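Side-chain contacts in 3-hydroxyacyl-CoA dehydrogenase (Brucella suis, PDB 4O5O), which probably oxidises 3-hydroxyacyl-CoA thioesters to their 3-keto forms with a nicotinamide dinucleotide, as a member of the short-chain dehydrogenase family: residues B[178-183]-B[194-199]; B[235-240]-B[252-257]; B[99-104]-B[108-113]; B[28-33]-B[40-45]; B[155-160]-B[258-263]. One frame throughout, in Å; residues are numbered along the deposited sequence. Where two conformers were deposited one is given.

Contact 1. Residues B[178-183]-B[194-199]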
# COMPACT_ATOMS: atom_id res chain seq x y z
N ALA B 178 9.31 0.46 6.15
CA ALA B 178 9.26 1.90 5.81
C ALA B 178 10.63 2.53 5.63
O ALA B 178 10.75 3.52 4.96
CB ALA B 178 8.43 2.68 6.82
N MET B 179 11.64 1.98 6.30
CA MET B 179 13.02 2.41 6.18
C MET B 179 13.62 2.15 4.80
O MET B 179 14.63 2.75 4.44
CB MET B 179 13.95 1.60 7.13
CG MET B 179 13.90 1.94 8.55
SD MET B 179 15.48 1.46 9.24
CE MET B 179 15.62 -0.33 9.20
N THR B 180 13.09 1.15 4.10
CA THR B 180 13.77 0.63 2.92
C THR B 180 14.05 1.80 1.95
O THR B 180 15.17 1.94 1.43
CB THR B 180 12.96 -0.46 2.23
OG1 THR B 180 12.51 -1.41 3.19
CG2 THR B 180 13.77 -1.16 1.17
N LEU B 181 13.03 2.59 1.63
CA LEU B 181 13.18 3.68 0.66
C LEU B 181 14.17 4.78 1.03
O LEU B 181 15.06 5.06 0.22
CB LEU B 181 11.81 4.24 0.27
CG LEU B 181 11.83 5.33 -0.79
CD1 LEU B 181 12.38 4.78 -2.12
CD2 LEU B 181 10.44 5.93 -0.92
N PRO B 182 14.05 5.41 2.20
CA PRO B 182 15.01 6.46 2.51
C PRO B 182 16.43 5.94 2.58
O PRO B 182 17.37 6.68 2.23
CB PRO B 182 14.54 6.98 3.89
CG PRO B 182 13.61 5.92 4.44
CD PRO B 182 12.97 5.35 3.20
N VAL B 183 16.63 4.71 3.05
CA VAL B 183 17.97 4.15 3.08
C VAL B 183 18.47 3.85 1.66
O VAL B 183 19.58 4.22 1.32
CB VAL B 183 18.05 2.93 4.01
CG1 VAL B 183 19.42 2.30 3.99
CG2 VAL B 183 17.70 3.33 5.42
N VAL B 194 19.22 -1.63 -1.29
CA VAL B 194 18.54 -1.96 -0.05
C VAL B 194 17.17 -2.48 -0.42
O VAL B 194 16.37 -1.77 -1.06
CB VAL B 194 18.43 -0.73 0.87
CG1 VAL B 194 17.85 -1.13 2.21
CG2 VAL B 194 19.78 -0.07 1.06
N MET B 195 16.91 -3.72 0.01
CA MET B 195 15.66 -4.41 -0.25
C MET B 195 15.14 -5.06 1.00
O MET B 195 15.89 -5.34 1.93
CB MET B 195 15.89 -5.52 -1.27
CG MET B 195 16.01 -5.03 -2.71
SD MET B 195 14.47 -4.46 -3.39
CE MET B 195 13.43 -5.91 -3.22
N THR B 196 13.84 -5.32 1.00
CA THR B 196 13.18 -5.99 2.13
C THR B 196 12.31 -7.10 1.64
O THR B 196 11.62 -6.96 0.64
CB THR B 196 12.37 -4.96 2.93
OG1 THR B 196 13.29 -4.03 3.48
CG2 THR B 196 11.57 -5.60 4.07
N ILE B 197 12.37 -8.24 2.33
CA ILE B 197 11.44 -9.34 2.11
C ILE B 197 10.47 -9.38 3.28
O ILE B 197 10.91 -9.27 4.44
CB ILE B 197 12.15 -10.71 2.00
CG1 ILE B 197 13.15 -10.75 0.84
CG2 ILE B 197 11.16 -11.85 1.89
CD1 ILE B 197 14.13 -11.92 0.83
N ALA B 198 9.18 -9.52 2.99
CA ALA B 198 8.14 -9.67 4.00
C ALA B 198 7.62 -11.11 3.95
O ALA B 198 6.70 -11.43 3.17
CB ALA B 198 7.02 -8.65 3.75
N PRO B 199 8.22 -11.99 4.77
CA PRO B 199 7.74 -13.36 4.73
C PRO B 199 6.35 -13.57 5.32
O PRO B 199 5.98 -12.88 6.27
CB PRO B 199 8.78 -14.13 5.56
CG PRO B 199 9.89 -13.21 5.83
CD PRO B 199 9.35 -11.82 5.69
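T180 OG1 has two main partners: T196 OG1 donates to it over 2.7 Å, and the T180 hydroxyl is in turn bonded to the carbonyl O of A177, with a weak link to that of V176. The bond joins a helix to a strand in the Rossmann-type alpha/beta fold: helix 167-187 lies on one face of the parallel sheet and runs almost opposite to strand 192-199, the short segments meeting at 167° with their axes 7.8 Å apart. Both threonines have their hydroxyl beside the backbone N and anti to the carbonyl carbon (chi1 -48° for T180, -64° for T196). This sends the T180 OG1 back along the helix, where it can meet T196 and a helix carbonyl together. Through T180 OG1 the buried hydroxyl pair is tied to a helix carbonyl.

The methyl of T180 follows the strand instead. Its CG2 lies 3.5 Å from V194 O and 4.0 Å from M195 CA, so it rests on the strand backbone just before T196. One helical turn further on, V183 meets V194 at about a right angle. V251 of the next strand touches both threonines, while L130 of helix 112-137 backs V183. Where V183 crosses V194, the closest atoms are CG1 of the valine on the helix and CG2 of the valine on the strand, 3.8 Å apart.

Contact 2. Residues B[235-240]-B[252-257]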
# COMPACT_ATOMS: atom_id res chain seq x y z
N ALA B 235 15.51 -18.07 1.21
CA ALA B 235 16.90 -17.93 0.76
C ALA B 235 17.02 -17.82 -0.75
O ALA B 235 17.90 -17.10 -1.25
CB ALA B 235 17.76 -19.09 1.27
N ALA B 236 16.15 -18.52 -1.49
CA ALA B 236 16.14 -18.40 -2.96
C ALA B 236 15.78 -16.99 -3.42
O ALA B 236 16.38 -16.46 -4.37
CB ALA B 236 15.17 -19.42 -3.54
N LEU B 237 14.83 -16.35 -2.74
CA LEU B 237 14.50 -14.97 -3.05
C LEU B 237 15.67 -14.04 -2.72
O LEU B 237 15.97 -13.10 -3.46
CB LEU B 237 13.19 -14.57 -2.37
CG LEU B 237 12.74 -13.11 -2.62
CD1 LEU B 237 12.62 -12.83 -4.13
CD2 LEU B 237 11.45 -12.78 -1.90
N VAL B 238 16.33 -14.28 -1.58
CA VAL B 238 17.52 -13.51 -1.23
C VAL B 238 18.55 -13.63 -2.37
O VAL B 238 19.12 -12.63 -2.84
CB VAL B 238 18.14 -14.01 0.08
CG1 VAL B 238 19.56 -13.45 0.27
CG2 VAL B 238 17.22 -13.66 1.26
N HIS B 239 18.75 -14.85 -2.84
CA HIS B 239 19.70 -15.07 -3.93
C HIS B 239 19.30 -14.26 -5.19
O HIS B 239 20.15 -13.62 -5.81
CB HIS B 239 19.72 -16.57 -4.23
CG HIS B 239 20.86 -17.02 -5.09
ND1 HIS B 239 21.19 -18.35 -5.24
CD2 HIS B 239 21.80 -16.32 -5.77
CE1 HIS B 239 22.24 -18.45 -6.04
NE2 HIS B 239 22.63 -17.23 -6.37
N HIS B 240 18.01 -14.27 -5.53
CA HIS B 240 17.54 -13.54 -6.69
C HIS B 240 17.75 -12.03 -6.54
O HIS B 240 18.13 -11.37 -7.48
CB HIS B 240 16.04 -13.81 -7.00
CG HIS B 240 15.62 -13.16 -8.26
ND1 HIS B 240 16.18 -13.49 -9.47
CD2 HIS B 240 14.81 -12.10 -8.51
CE1 HIS B 240 15.69 -12.72 -10.42
NE2 HIS B 240 14.88 -11.85 -9.86
N ILE B 252 9.14 -7.03 -0.82
CA ILE B 252 8.49 -8.13 -1.52
C ILE B 252 7.83 -9.11 -0.55
O ILE B 252 8.52 -9.68 0.32
CB ILE B 252 9.51 -8.93 -2.34
CG1 ILE B 252 10.20 -8.02 -3.36
CG2 ILE B 252 8.86 -10.13 -3.03
CD1 ILE B 252 11.30 -8.70 -4.14
N ARG B 253 6.53 -9.32 -0.72
CA ARG B 253 5.80 -10.30 0.08
C ARG B 253 6.10 -11.69 -0.48
O ARG B 253 5.97 -11.92 -1.69
CB ARG B 253 4.29 -10.05 0.01
CG ARG B 253 3.90 -8.71 0.57
CD ARG B 253 2.42 -8.45 0.40
NE ARG B 253 1.66 -9.32 1.27
CZ ARG B 253 0.62 -8.93 1.99
NH1 ARG B 253 0.12 -7.70 1.86
NH2 ARG B 253 0.07 -9.82 2.78
N LEU B 254 6.49 -12.59 0.42
CA LEU B 254 6.77 -13.97 0.08
C LEU B 254 5.88 -14.84 0.97
O LEU B 254 6.26 -15.19 2.10
CB LEU B 254 8.25 -14.27 0.27
CG LEU B 254 8.71 -15.66 -0.09
CD1 LEU B 254 8.62 -15.92 -1.60
CD2 LEU B 254 10.13 -15.90 0.41
N ASP B 255 4.67 -15.10 0.50
CA ASP B 255 3.60 -15.46 1.44
C ASP B 255 2.50 -16.32 0.89
O ASP B 255 1.50 -16.54 1.59
CB ASP B 255 3.03 -14.17 2.10
CG ASP B 255 2.29 -13.27 1.12
OD1 ASP B 255 2.07 -13.68 -0.05
OD2 ASP B 255 1.94 -12.12 1.53
N GLY B 256 2.62 -16.84 -0.33
CA GLY B 256 1.55 -17.78 -0.80
C GLY B 256 0.17 -17.12 -0.95
O GLY B 256 -0.87 -17.81 -0.91
N ALA B 257 0.15 -15.78 -1.07
CA ALA B 257 -1.09 -14.98 -1.11
C ALA B 257 -1.85 -14.92 0.20
O ALA B 257 -3.02 -14.53 0.24
CB ALA B 257 -2.00 -15.40 -2.28
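Apolar contact comes first, and L237 carries all of it on the helix side. In this Rossmann-type alpha/beta fold, helix 231-243 packs against the last strand of the parallel sheet, 251-254, and L237 CD2 is the methyl that enters between two strand side chains. It lies 3.9 Å from I252 CG2, the two chains slanting across one another, and 4.1 Å from L254 CD2, which it meets tip to tip. In this leucine pair, with CG anti to the backbone N in both (chi1 179° and -178°), the two chains extend toward each other. I197 of the adjoining strand touches both leucines.

The polar contacts belong to the strand's other side and to the turn that follows it. R253 grips D255 side-on, using NE and NH2 on the same oxygen: NE to OD2 is 2.8 Å, and NH2 to OD2 a longer 3.2 Å. D255 OD2 lies close to the guanidinium plane, and the two donors meet it nearly end-on to its C-O bond. R253 NH2 also forms a salt bridge with D161, so the guanidinium is shared between two acids. From a third subunit, E250 accepts a bond from R253 N. The other carboxylate oxygen makes an Asx turn: D255 OD1 accepts from A257 N at 3.0 Å, with the donor well above the carboxylate plane.

Contact 3. Residues B[99-104]-B[108-113]. With EDO (1,2-ethanediol), chain D.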
# COMPACT_ATOMS: atom_id res chain seq x y z
N PRO B 99 6.79 -12.29 19.28
CA PRO B 99 5.84 -12.61 20.34
C PRO B 99 4.44 -12.10 19.99
O PRO B 99 4.26 -11.28 19.07
CB PRO B 99 6.42 -11.87 21.54
CG PRO B 99 7.07 -10.66 20.94
CD PRO B 99 7.60 -11.10 19.60
N GLY B 100 3.46 -12.70 20.67
CA GLY B 100 2.09 -12.21 20.68
C GLY B 100 1.74 -11.72 22.07
O GLY B 100 2.04 -12.38 23.06
N GLU B 101 1.16 -10.54 22.14
CA GLU B 101 0.73 -10.01 23.42
C GLU B 101 -0.34 -8.97 23.14
O GLU B 101 -0.15 -8.07 22.31
CB GLU B 101 1.91 -9.35 24.17
CG GLU B 101 1.53 -8.90 25.59
CD GLU B 101 2.72 -8.34 26.38
OE1 GLU B 101 3.86 -8.42 25.86
OE2 GLU B 101 2.49 -7.82 27.51
N LYS B 102 -1.50 -9.13 23.75
CA LYS B 102 -2.57 -8.19 23.56
C LYS B 102 -2.27 -6.82 24.17
O LYS B 102 -1.60 -6.72 25.20
CB LYS B 102 -3.85 -8.73 24.19
CG LYS B 102 -4.43 -9.87 23.39
CD LYS B 102 -5.75 -10.32 24.01
CE LYS B 102 -6.30 -11.52 23.27
NZ LYS B 102 -7.67 -11.79 23.79
N VAL B 103 -2.82 -5.78 23.55
CA VAL B 103 -2.81 -4.44 24.12
C VAL B 103 -3.48 -4.47 25.51
O VAL B 103 -2.95 -3.89 26.46
CB VAL B 103 -3.52 -3.45 23.20
CG1 VAL B 103 -3.59 -2.06 23.84
CG2 VAL B 103 -2.82 -3.36 21.86
N LEU B 104 -4.63 -5.14 25.60
CA LEU B 104 -5.37 -5.29 26.87
C LEU B 104 -5.52 -6.78 27.17
O LEU B 104 -6.29 -7.48 26.53
CB LEU B 104 -6.73 -4.60 26.80
CG LEU B 104 -6.73 -3.11 26.54
CD1 LEU B 104 -8.17 -2.61 26.51
CD2 LEU B 104 -5.93 -2.33 27.57
N GLY B 108 -3.63 -7.33 32.60
CA GLY B 108 -3.34 -5.90 32.47
C GLY B 108 -2.90 -5.50 31.07
O GLY B 108 -2.92 -6.31 30.13
N ALA B 109 -2.55 -4.23 30.93
CA ALA B 109 -2.12 -3.71 29.66
C ALA B 109 -0.80 -4.38 29.24
O ALA B 109 0.02 -4.78 30.06
CB ALA B 109 -1.93 -2.19 29.73
N HIS B 110 -0.59 -4.45 27.92
CA HIS B 110 0.67 -4.91 27.33
C HIS B 110 1.81 -4.30 28.09
O HIS B 110 1.81 -3.09 28.34
CB HIS B 110 0.69 -4.42 25.88
CG HIS B 110 1.70 -5.05 24.96
ND1 HIS B 110 3.06 -5.00 25.16
CD2 HIS B 110 1.53 -5.62 23.74
CE1 HIS B 110 3.68 -5.59 24.16
NE2 HIS B 110 2.78 -5.94 23.26
N LYS B 111 2.83 -5.08 28.42
CA LYS B 111 4.00 -4.53 29.11
C LYS B 111 4.75 -3.57 28.20
O LYS B 111 4.87 -3.81 26.98
CB LYS B 111 4.94 -5.62 29.59
CG LYS B 111 4.33 -6.55 30.63
CD LYS B 111 4.15 -5.85 31.97
CE LYS B 111 3.87 -6.85 33.09
NZ LYS B 111 2.47 -7.37 33.06
N LEU B 112 5.21 -2.46 28.74
CA LEU B 112 6.02 -1.58 27.93
C LEU B 112 7.37 -2.23 27.59
O LEU B 112 7.90 -2.07 26.50
CB LEU B 112 6.17 -0.23 28.60
CG LEU B 112 6.84 0.87 27.77
CD1 LEU B 112 6.05 1.11 26.49
CD2 LEU B 112 6.99 2.14 28.57
N GLU B 113 7.89 -3.00 28.52
CA GLU B 113 9.22 -3.60 28.36
C GLU B 113 9.26 -4.61 27.19
O GLU B 113 10.27 -4.72 26.50
CB GLU B 113 9.66 -4.27 29.69
CG GLU B 113 9.77 -3.33 30.92
CD GLU B 113 8.48 -3.14 31.75
OE1 GLU B 113 7.33 -3.28 31.25
OE2 GLU B 113 8.64 -2.80 32.95
C1 EDO D . -8.86 -9.15 28.32
O1 EDO D . -7.93 -9.56 27.32
C2 EDO D . -9.96 -8.32 27.68
O2 EDO D . -9.44 -7.10 27.16
O HOH W 1 2.37 -7.07 20.75
O HOH W 2 -1.57 -8.15 27.52
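L104 and A109 form an antiparallel non-hydrogen-bonded pair, their CA atoms 4.6 Å apart, and just beside it H110 N donates to V103 O over 2.8 Å in a fairly straight bond (166° at H). E101 then lays its extended chain across the H110 ring. Its CG is over the face, 3.8 Å from the ring centroid in a CH-pi contact, and its carboxylate stacks on the same ring with the planes 11° apart. Beyond the ring, E101 OE2 accepts from K111 N at 2.9 Å, the donor standing above the carboxylate plane. OE1 is hydrogen-bonded to T114 OG1, in the first turn of helix 112-137, so the acid sits at that helix's N terminus, where its negative charge would suit the helix dipole. The ring's rotation is fixed by H110 ND1, which donates to K111 O at 2.8 Å, nearly in the ring plane. A water near that plane joins H110 NE2 to E101 O. E186 of a second subunit accepts from the backbone N of both V103 and L104, and F127 of that subunit meets H110 edge-to-face. The contact brackets a small two-stranded beta hairpin, 104-105 with 108-109, which leads into helix 112-137 at a subunit interface.

Contact 4. Residues B[28-33]-B[40-45]. With EDO (1,2-ethanediol), chain E.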
# COMPACT_ATOMS: atom_id res chain seq x y z
N ALA B 28 19.12 -20.82 6.65
CA ALA B 28 18.87 -21.20 5.26
C ALA B 28 19.63 -20.28 4.30
O ALA B 28 20.17 -20.73 3.29
CB ALA B 28 17.38 -21.17 4.97
N VAL B 29 19.69 -18.99 4.62
CA VAL B 29 20.47 -18.07 3.80
C VAL B 29 21.95 -18.46 3.84
O VAL B 29 22.63 -18.46 2.81
CB VAL B 29 20.28 -16.59 4.21
CG1 VAL B 29 21.12 -15.68 3.33
CG2 VAL B 29 18.82 -16.21 4.06
N SER B 30 22.44 -18.83 5.02
CA SER B 30 23.84 -19.18 5.18
C SER B 30 24.17 -20.42 4.33
O SER B 30 25.19 -20.48 3.66
CB SER B 30 24.13 -19.44 6.66
OG SER B 30 23.91 -18.29 7.46
N LYS B 31 23.27 -21.40 4.34
CA LYS B 31 23.47 -22.65 3.56
C LYS B 31 23.46 -22.33 2.06
O LYS B 31 24.31 -22.79 1.29
CB LYS B 31 22.41 -23.69 3.93
CG LYS B 31 22.50 -25.01 3.19
CD LYS B 31 21.43 -26.02 3.63
CE LYS B 31 21.51 -27.33 2.83
NZ LYS B 31 20.59 -28.40 3.32
N MET B 32 22.47 -21.54 1.63
CA MET B 32 22.37 -21.13 0.24
C MET B 32 23.65 -20.43 -0.23
O MET B 32 24.20 -20.76 -1.30
CB MET B 32 21.17 -20.19 0.07
CG MET B 32 20.98 -19.58 -1.31
SD MET B 32 22.03 -18.18 -1.72
CE MET B 32 21.47 -16.96 -0.54
N ALA B 33 24.15 -19.51 0.58
CA ALA B 33 25.28 -18.71 0.15
C ALA B 33 26.55 -19.57 0.03
O ALA B 33 27.28 -19.47 -0.95
CB ALA B 33 25.47 -17.56 1.12
N VAL B 40 30.58 -16.83 4.32
CA VAL B 40 29.52 -16.40 5.23
C VAL B 40 30.03 -16.18 6.64
O VAL B 40 30.76 -17.01 7.19
CB VAL B 40 28.37 -17.42 5.35
CG1 VAL B 40 27.30 -16.89 6.29
CG2 VAL B 40 27.78 -17.73 3.98
N VAL B 41 29.63 -15.05 7.22
CA VAL B 41 29.86 -14.76 8.60
C VAL B 41 28.48 -14.82 9.26
O VAL B 41 27.63 -13.95 9.03
CB VAL B 41 30.57 -13.42 8.82
CG1 VAL B 41 30.80 -13.18 10.31
CG2 VAL B 41 31.91 -13.42 8.10
N LEU B 42 28.28 -15.88 10.04
CA LEU B 42 27.04 -16.10 10.79
C LEU B 42 27.08 -15.32 12.10
O LEU B 42 28.05 -15.42 12.86
CB LEU B 42 26.87 -17.59 11.11
CG LEU B 42 26.56 -18.56 9.95
CD1 LEU B 42 27.82 -18.93 9.19
CD2 LEU B 42 25.96 -19.84 10.53
N LEU B 43 26.01 -14.58 12.36
CA LEU B 43 25.84 -13.79 13.58
C LEU B 43 24.56 -14.25 14.28
O LEU B 43 23.51 -14.38 13.63
CB LEU B 43 25.77 -12.30 13.24
CG LEU B 43 26.87 -11.71 12.37
CD1 LEU B 43 26.59 -10.23 12.19
CD2 LEU B 43 28.23 -11.90 13.00
N ASP B 44 24.64 -14.51 15.59
CA ASP B 44 23.46 -14.92 16.36
C ASP B 44 23.77 -14.73 17.82
O ASP B 44 24.96 -14.76 18.22
CB ASP B 44 23.09 -16.39 16.04
CG ASP B 44 21.61 -16.72 16.28
OD1 ASP B 44 21.12 -16.53 17.43
OD2 ASP B 44 20.93 -17.15 15.31
N VAL B 45 22.74 -14.50 18.64
CA VAL B 45 22.95 -14.58 20.10
C VAL B 45 23.08 -16.00 20.61
O VAL B 45 23.60 -16.22 21.70
CB VAL B 45 21.86 -13.91 20.96
CG1 VAL B 45 22.11 -12.43 21.04
CG2 VAL B 45 20.46 -14.25 20.48
C1 EDO E . 23.74 -18.87 23.82
O1 EDO E . 24.80 -17.91 23.99
C2 EDO E . 24.08 -20.26 24.37
O2 EDO E . 24.34 -21.18 23.32
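A33 sets its CB on the CG2 methyl of V40, 3.7 Å away, at the C-terminal end of a helix whose chain soon turns back into the strand. S30, one turn earlier, lies over both V40 and L42. S30 and V40 were each refined in two conformers, so these distances, the A33 one included, hold for the conformer described. In it S30 OG is 3.6 Å from L42 CG and 3.8 Å from V40 CG1, wedged between two hydrocarbon groups. The oxygen is not left to them: it is hydrogen-bonded to G26 O in the preceding turn, a link made possible by its place beside the backbone N (chi1 -62°). V40 splits its methyls, CG1 toward S30 and CG2 toward A33. I18 of the neighbouring strand touches S30 and V40, and A21 touches S30 and L42. The short segments run nearly opposite, 170° between their directions, with axes 9.2 Å apart. Further along the strand D44 OD2 accepts from G22 N. This is the first beta-alpha-beta unit of the Rossmann-type fold, strand 15-19, helix 24-35 and strand 39-44, whose glycine-rich strand-to-helix junction, ending in G24 and G26, matches the TGxxxGxG pattern that in this family usually binds the dinucleotide.

Contact 5. Residues B[155-160]-B[258-263]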
# COMPACT_ATOMS: atom_id res chain seq x y z
N ALA B 155 11.11 -8.01 6.90
CA ALA B 155 9.92 -7.48 7.55
C ALA B 155 9.03 -8.66 7.89
O ALA B 155 9.52 -9.64 8.48
CB ALA B 155 9.25 -6.43 6.69
N SER B 156 7.75 -8.62 7.52
CA SER B 156 6.80 -9.71 7.76
C SER B 156 5.51 -9.28 7.11
O SER B 156 5.22 -8.08 7.02
CB SER B 156 6.52 -9.88 9.26
OG SER B 156 5.46 -10.81 9.51
N VAL B 157 4.68 -10.25 6.73
CA VAL B 157 3.30 -9.92 6.42
C VAL B 157 2.58 -9.18 7.55
O VAL B 157 1.61 -8.50 7.29
CB VAL B 157 2.48 -11.15 5.99
CG1 VAL B 157 3.01 -11.66 4.64
CG2 VAL B 157 2.47 -12.21 7.05
N ALA B 158 3.07 -9.31 8.78
CA ALA B 158 2.49 -8.58 9.91
C ALA B 158 2.63 -7.07 9.74
O ALA B 158 1.89 -6.32 10.37
CB ALA B 158 3.10 -9.03 11.22
N ALA B 159 3.53 -6.64 8.87
CA ALA B 159 3.64 -5.19 8.52
C ALA B 159 2.43 -4.69 7.75
O ALA B 159 2.25 -3.49 7.67
CB ALA B 159 4.91 -4.92 7.72
N PHE B 160 1.64 -5.62 7.19
CA PHE B 160 0.51 -5.32 6.32
C PHE B 160 -0.83 -5.75 6.93
O PHE B 160 -1.80 -5.04 6.82
CB PHE B 160 0.67 -6.02 4.94
CG PHE B 160 1.90 -5.58 4.18
CD1 PHE B 160 1.90 -4.40 3.48
CD2 PHE B 160 3.05 -6.36 4.17
CE1 PHE B 160 3.03 -3.99 2.78
CE2 PHE B 160 4.18 -5.95 3.49
CZ PHE B 160 4.17 -4.76 2.80
N LEU B 258 -1.17 -15.27 1.30
CA LEU B 258 -1.78 -15.14 2.62
C LEU B 258 -2.20 -13.70 2.90
O LEU B 258 -1.42 -12.75 2.66
CB LEU B 258 -0.77 -15.56 3.67
CG LEU B 258 -1.08 -15.33 5.15
CD1 LEU B 258 -2.22 -16.18 5.60
CD2 LEU B 258 0.15 -15.55 6.02
N ARG B 259 -3.40 -13.55 3.44
CA ARG B 259 -3.84 -12.28 4.04
C ARG B 259 -4.36 -12.61 5.43
O ARG B 259 -5.47 -13.08 5.59
CB ARG B 259 -4.90 -11.59 3.19
CG ARG B 259 -4.41 -11.17 1.82
CD ARG B 259 -3.33 -10.09 1.88
NE ARG B 259 -2.91 -9.60 0.58
CZ ARG B 259 -2.01 -10.15 -0.22
NH1 ARG B 259 -1.41 -11.29 0.07
NH2 ARG B 259 -1.69 -9.53 -1.36
N MET B 260 -3.56 -12.36 6.47
CA MET B 260 -3.91 -12.88 7.78
C MET B 260 -5.19 -12.25 8.28
O MET B 260 -5.37 -11.04 8.25
CB MET B 260 -2.80 -12.62 8.79
CG MET B 260 -1.49 -13.35 8.51
SD MET B 260 -0.31 -13.18 9.83
CE MET B 260 0.02 -11.41 9.84
N ALA B 261 -6.02 -13.10 8.83
CA ALA B 261 -7.21 -12.69 9.53
C ALA B 261 -6.85 -12.15 10.92
O ALA B 261 -5.74 -12.30 11.40
CB ALA B 261 -8.15 -13.89 9.67
N ALA B 262 -7.81 -11.57 11.61
CA ALA B 262 -7.56 -11.02 12.93
C ALA B 262 -7.10 -12.08 13.94
O ALA B 262 -6.33 -11.77 14.83
CB ALA B 262 -8.81 -10.33 13.44
N LYS B 263 -7.62 -13.31 13.80
CA LYS B 263 -7.29 -14.43 14.69
C LYS B 263 -7.11 -15.66 13.80
O LYS B 263 -6.54 -16.68 14.21
CB LYS B 263 -8.40 -14.71 15.75
OXT LYS B 263 -7.58 -15.64 12.66
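M260 supplies the bump: its CE methyl settles into the shallow notch where V157 runs into A158. CE is 3.8 Å from V157 CG2, the same from A158 CA, and 4.1 Å from A158 CB, so a methyl walls one side and backbone and CB the other. The methionine chain is extended as far as SD and then bends (chi3 -64°), which turns CE into the hollow and leaves SD against V157 CG2 at 4.0 Å. V157 and M260 pass at a slant. V157 CG2 sits between the backbone N and the carbonyl carbon, and this is the branch that faces the tail; from a direction roughly at right angles it meets L258 CD2 at 4.2 Å. L258 and M260 thus share one valine methyl, with no hydrogen bond between the segments.

The turn forming the hollow is held by S156, whose OG accepts from A158 N at 2.9 Å in a capping bond. S156 touches Y169 and K173, consistent with the Ser-Tyr-Lys set of this family; the tail packs on the residues after it. R185 of a second subunit donates to M260 O. The notch lies where the loop after strand 149-154 enters the short, weakly bonded helix 158-161; V157 N bonds to P199 O of strand 192-199, the V157 side chain touches R253 of strand 251-254, and helix 167-187 packs on S156 and A158 through Y169.

Overall arrangement
From the N terminus, contact 4 closes first, tying helix 24-35 to strand 39-44 in the opening beta-alpha-beta unit. Contact 3 follows as a short loop leading into helix 112-137, its centre about 25 Å from the centre of the chain. Contact 5 then opens and spans nearly a hundred residues before closing with the C-terminal tail. Contacts 1 and 2 nest within it, one after the other, and no loops cross. Contacts 1 and 2 share the sheet through neighbouring strands 192-199 and 251-254. Contact 2 also meets contact 4, where A235 rests on A28 and V29, and contact 5 touches both contacts 1 and 2. Contact 3 touches none of the others; like contacts 1 and 5 it meets the second subunit.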